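Local atomic coordinates of Gp26 (Listeria phage P40, PDB entry 4JZ5), a protein that probably hydrolyses the glycan strands of Listeria cell-wall peptidoglycan as a phage endolysin, through a glycosyl hydrolase family 25 catalytic domain. Residues Lys146-Trp156 with Val164-Tyr174. Sequence-based numbering, arbitrary orientation.
Sequences KVGLYAGDSFW and VKHDLRWVARY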
loop_
_atom_site.group_PDB
_atom_site.type_symbol
_atom_site.label_atom_id
_atom_site.label_comp_id
_atom_site.label_asym_id
_atom_site.label_seq_id
_atom_site.Cartn_x
_atom_site.Cartn_y
_atom_site.Cartn_z
ATOM N N LYS A 146 -3.940 11.368 -3.357
ATOM C CA LYS A 146 -2.732 11.340 -2.542
ATOM C C LYS A 146 -1.930 10.063 -2.772
ATOM O O LYS A 146 -2.489 8.987 -3.013
ATOM C CB LYS A 146 -3.071 11.481 -1.065
ATOM C CG LYS A 146 -3.651 12.842 -0.717
ATOM C CD LYS A 146 -3.817 13.011 0.776
ATOM C CE LYS A 146 -4.387 14.367 1.142
ATOM N NZ LYS A 146 -3.478 15.492 0.785
ATOM N N VAL A 147 -0.615 10.200 -2.697
ATOM C CA VAL A 147 0.296 9.084 -2.930
ATOM C C VAL A 147 1.324 9.053 -1.816
ATOM O O VAL A 147 2.047 10.028 -1.600
ATOM C CB VAL A 147 1.026 9.221 -4.277
ATOM C CG1 VAL A 147 1.964 8.049 -4.499
ATOM C CG2 VAL A 147 0.035 9.333 -5.416
ATOM N N GLY A 148 1.406 7.913 -1.135
ATOM C CA GLY A 148 2.395 7.688 -0.106
ATOM C C GLY A 148 3.493 6.730 -0.539
ATOM O O GLY A 148 3.553 6.306 -1.694
ATOM N N LEU A 149 4.365 6.406 0.419
ATOM C CA LEU A 149 5.578 5.648 0.171
ATOM C C LEU A 149 5.699 4.578 1.242
ATOM O O LEU A 149 5.534 4.861 2.421
ATOM C CB LEU A 149 6.785 6.574 0.217
ATOM C CG LEU A 149 8.151 5.937 -0.007
ATOM C CD1 LEU A 149 8.280 5.307 -1.377
ATOM C CD2 LEU A 149 9.232 6.991 0.201
ATOM N N TYR A 150 6.004 3.354 0.796
ATOM C CA TYR A 150 6.187 2.201 1.672
ATOM C C TYR A 150 7.566 1.596 1.486
ATOM O O TYR A 150 8.010 1.374 0.364
ATOM C CB TYR A 150 5.136 1.122 1.367
ATOM C CG TYR A 150 5.432 -0.241 1.958
ATOM C CD1 TYR A 150 6.261 -1.149 1.293
ATOM C CD2 TYR A 150 4.874 -0.625 3.171
ATOM C CE1 TYR A 150 6.530 -2.385 1.817
ATOM C CE2 TYR A 150 5.145 -1.866 3.711
ATOM C CZ TYR A 150 5.968 -2.750 3.024
ATOM O OH TYR A 150 6.262 -3.999 3.512
ATOM N N ALA A 151 8.192 1.255 2.616
ATOM C CA ALA A 151 9.357 0.379 2.642
ATOM C C ALA A 151 9.549 -0.104 4.076
ATOM O O ALA A 151 8.947 0.422 5.027
ATOM C CB ALA A 151 10.604 1.095 2.149
ATOM N N GLY A 152 10.368 -1.133 4.254
ATOM C CA GLY A 152 10.807 -1.507 5.579
ATOM C C GLY A 152 11.708 -0.442 6.193
ATOM O O GLY A 152 12.383 0.309 5.487
ATOM N N ASP A 153 11.678 -0.409 7.518
ATOM C CA ASP A 153 12.470 0.475 8.362
ATOM C C ASP A 153 13.915 0.653 7.866
ATOM O O ASP A 153 14.334 1.754 7.522
ATOM C CB ASP A 153 12.438 -0.118 9.776
ATOM C CG ASP A 153 13.021 0.797 10.834
ATOM O OD1 ASP A 153 13.505 1.905 10.523
ATOM O OD2 ASP A 153 12.996 0.386 12.012
ATOM N N SER A 154 14.662 -0.442 7.830
ATOM C CA SER A 154 16.074 -0.432 7.470
ATOM C C SER A 154 16.301 0.044 6.034
ATOM O O SER A 154 17.181 0.866 5.784
ATOM C CB SER A 154 16.672 -1.820 7.646
ATOM O OG SER A 154 18.034 -1.826 7.261
ATOM N N PHE A 155 15.533 -0.490 5.094
ATOM C CA PHE A 155 15.662 -0.081 3.704
ATOM C C PHE A 155 15.414 1.422 3.575
ATOM O O PHE A 155 16.136 2.134 2.863
ATOM C CB PHE A 155 14.674 -0.848 2.833
ATOM C CG PHE A 155 14.825 -0.567 1.373
ATOM C CD1 PHE A 155 14.266 0.564 0.815
ATOM C CD2 PHE A 155 15.557 -1.418 0.566
ATOM C CE1 PHE A 155 14.424 0.833 -0.529
ATOM C CE2 PHE A 155 15.719 -1.152 -0.792
ATOM C CZ PHE A 155 15.142 -0.024 -1.333
ATOM N N TRP A 156 14.386 1.909 4.257
ATOM C CA TRP A 156 14.015 3.319 4.204
ATOM C C TRP A 156 15.191 4.189 4.637
ATOM O O TRP A 156 15.557 5.152 3.957
ATOM C CB TRP A 156 12.806 3.535 5.120
ATOM C CG TRP A 156 12.170 4.893 5.091
ATOM C CD1 TRP A 156 12.731 6.071 5.485
ATOM C CD2 TRP A 156 10.835 5.199 4.689
ATOM N NE1 TRP A 156 11.834 7.103 5.322
ATOM C CE2 TRP A 156 10.657 6.588 4.846
ATOM C CE3 TRP A 156 9.770 4.434 4.206
ATOM C CZ2 TRP A 156 9.459 7.227 4.518
ATOM C CZ3 TRP A 156 8.582 5.075 3.895
ATOM C CH2 TRP A 156 8.439 6.452 4.050
ATOM N N VAL A 164 12.244 11.821 0.113
ATOM C CA VAL A 164 11.123 11.807 -0.820
ATOM C C VAL A 164 9.957 12.603 -0.244
ATOM O O VAL A 164 9.653 12.483 0.939
ATOM C CB VAL A 164 10.684 10.365 -1.131
ATOM C CG1 VAL A 164 9.559 10.352 -2.148
ATOM C CG2 VAL A 164 11.857 9.548 -1.658
ATOM N N LYS A 165 9.331 13.429 -1.076
ATOM C CA LYS A 165 8.148 14.192 -0.681
ATOM C C LYS A 165 6.903 13.460 -1.134
ATOM O O LYS A 165 6.737 13.179 -2.327
ATOM C CB LYS A 165 8.193 15.570 -1.325
ATOM C CG LYS A 165 9.410 16.366 -0.932
ATOM C CD LYS A 165 9.488 17.671 -1.713
ATOM C CE LYS A 165 10.596 18.578 -1.194
ATOM N NZ LYS A 165 11.941 17.964 -1.340
ATOM N N HIS A 166 6.034 13.125 -0.192
ATOM C CA HIS A 166 4.843 12.336 -0.503
ATOM C C HIS A 166 3.856 12.502 0.642
ATOM O O HIS A 166 4.108 13.236 1.601
ATOM C CB HIS A 166 5.201 10.863 -0.685
ATOM C CG HIS A 166 5.818 10.282 0.529
ATOM N ND1 HIS A 166 5.069 9.799 1.572
ATOM C CD2 HIS A 166 7.109 10.233 0.923
ATOM C CE1 HIS A 166 5.880 9.443 2.548
ATOM N NE2 HIS A 166 7.125 9.683 2.175
ATOM N N ASP A 167 2.734 11.803 0.546
ATOM C CA ASP A 167 1.603 12.073 1.411
ATOM C C ASP A 167 1.415 11.147 2.609
ATOM O O ASP A 167 0.508 11.401 3.411
ATOM C CB ASP A 167 0.325 12.061 0.569
ATOM C CG ASP A 167 0.332 13.136 -0.480
ATOM O OD1 ASP A 167 0.580 14.304 -0.095
ATOM O OD2 ASP A 167 0.130 12.837 -1.663
ATOM N N LEU A 168 2.175 10.067 2.736
ATOM C CA LEU A 168 1.988 9.172 3.873
ATOM C C LEU A 168 3.140 8.183 4.028
ATOM O O LEU A 168 3.462 7.450 3.104
ATOM C CB LEU A 168 0.667 8.417 3.732
ATOM C CG LEU A 168 0.095 7.865 5.040
ATOM C CD1 LEU A 168 -1.437 7.887 5.010
ATOM C CD2 LEU A 168 0.587 6.455 5.310
ATOM N N ARG A 169 3.755 8.191 5.207
ATOM C CA ARG A 169 4.853 7.278 5.521
ATOM C C ARG A 169 4.336 5.929 6.010
ATOM O O ARG A 169 3.807 5.825 7.120
ATOM C CB ARG A 169 5.736 7.877 6.609
ATOM C CG ARG A 169 6.389 9.203 6.257
ATOM C CD ARG A 169 6.968 9.898 7.488
ATOM N NE ARG A 169 8.033 9.143 8.151
ATOM C CZ ARG A 169 9.328 9.242 7.870
ATOM N NH1 ARG A 169 9.773 10.073 6.940
ATOM N NH2 ARG A 169 10.189 8.496 8.548
ATOM N N TRP A 170 4.498 4.912 5.173
ATOM C CA TRP A 170 4.043 3.561 5.462
ATOM C C TRP A 170 5.302 2.719 5.671
ATOM O O TRP A 170 6.043 2.434 4.726
ATOM C CB TRP A 170 3.183 3.075 4.301
ATOM C CG TRP A 170 2.539 1.743 4.497
ATOM C CD1 TRP A 170 2.497 0.988 5.636
ATOM C CD2 TRP A 170 1.839 1.005 3.499
ATOM N NE1 TRP A 170 1.805 -0.164 5.401
ATOM C CE2 TRP A 170 1.394 -0.185 4.095
ATOM C CE3 TRP A 170 1.551 1.232 2.148
ATOM C CZ2 TRP A 170 0.688 -1.147 3.388
ATOM C CZ3 TRP A 170 0.842 0.281 1.453
ATOM C CH2 TRP A 170 0.429 -0.901 2.067
ATOM N N VAL A 171 5.573 2.377 6.926
ATOM C CA VAL A 171 6.844 1.772 7.305
ATOM C C VAL A 171 6.625 0.394 7.913
ATOM O O VAL A 171 5.792 0.230 8.806
ATOM C CB VAL A 171 7.604 2.655 8.310
ATOM C CG1 VAL A 171 8.991 2.087 8.573
ATOM C CG2 VAL A 171 7.710 4.092 7.800
ATOM N N ALA A 172 7.377 -0.586 7.420
ATOM C CA ALA A 172 7.293 -1.948 7.932
ATOM C C ALA A 172 8.370 -2.243 8.957
ATOM O O ALA A 172 9.546 -1.920 8.762
ATOM C CB ALA A 172 7.381 -2.941 6.795
ATOM N N ARG A 173 7.953 -2.895 10.035
ATOM C CA ARG A 173 8.879 -3.453 11.020
ATOM C C ARG A 173 8.128 -4.532 11.770
ATOM O O ARG A 173 7.121 -4.236 12.413
ATOM C CB ARG A 173 9.384 -2.393 11.991
ATOM C CG ARG A 173 10.420 -2.920 12.998
ATOM C CD ARG A 173 11.688 -3.395 12.302
ATOM N NE ARG A 173 12.667 -3.935 13.244
ATOM C CZ ARG A 173 13.535 -3.208 13.946
ATOM N NH1 ARG A 173 13.580 -1.890 13.834
ATOM N NH2 ARG A 173 14.372 -3.811 14.780
ATOM N N TYR A 174 8.595 -5.772 11.679
ATOM C CA TYR A 174 7.806 -6.917 12.135
ATOM C C TYR A 174 8.229 -7.502 13.475
ATOM O O TYR A 174 7.437 -8.214 14.089
ATOM C CB TYR A 174 7.863 -8.051 11.119
ATOM C CG TYR A 174 7.383 -7.732 9.727
ATOM C CD1 TYR A 174 6.531 -6.663 9.466
ATOM C CD2 TYR A 174 7.780 -8.519 8.657
ATOM C CE1 TYR A 174 6.098 -6.403 8.181
ATOM C CE2 TYR A 174 7.341 -8.264 7.382
ATOM C CZ TYR A 174 6.513 -7.200 7.145
ATOM O OH TYR A 174 6.103 -6.987 5.844
HETATM O O HOH W 1 -0.979 16.241 -1.220
#
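Tyr150 drives the edge of its ring into the indole of Trp170, with CD2 over the middle of the indole face and 3.5 Å from Trp170 CD2; the planes stand 68° apart, a T-shaped pair. Both side chains leave neighbouring parallel strands on the same face of the sheet, where Ala172 CB also lies 3.6 Å from Tyr150 OH. The polar ends are held from outside: Tyr150 OH and Tyr174 OH both bond Gln193, and Trp170 NE1 bonds Asn210. A ladder of backbone bonds runs from Asp167 N to Val147 O through to Asp153 N, which donates to Ala172 O at 2.9 Å as the helix begins.

The opposite face, lined by Leu149, Ala151 and Val171, is also well packed. Leu149 CB sits 3.6 Å above the centre of the His166 imidazole, a CH-pi contact. That ring is placed by its chi1 of 60°, which sets CG between the backbone N and carbonyl carbon, and its ND1 accepts a bond from Leu168 N. Trp156 reaches back from the helix, Val171 CG2 over one face of its six-membered ring. Trp156 CZ2 lies over the rim of one face of the Arg169 guanidinium, the planes steeply inclined; Asp162 accepts a bond from Trp156 NE1 and forms a salt bridge with Arg169 NH1.

The loose, solvent-facing side is at exposed Lys146. Asp167 OD2 takes Val147 N through its anti lone pair and forms a salt bridge with Lys140, but Asp167 OD1 is 4.3 Å from Lys146 NZ and linked to it through one water, weakly on the lysine side. At the far end lies a polar rim, where one conformer of Asp153 brings OD2 into a less certain salt bridge with Arg173 NH1; Ser186 N also bonds OD2. Strand, short helix and parallel strand form a beta-alpha-beta unit, as expected in the barrel-like fold of family 25 lysozymes.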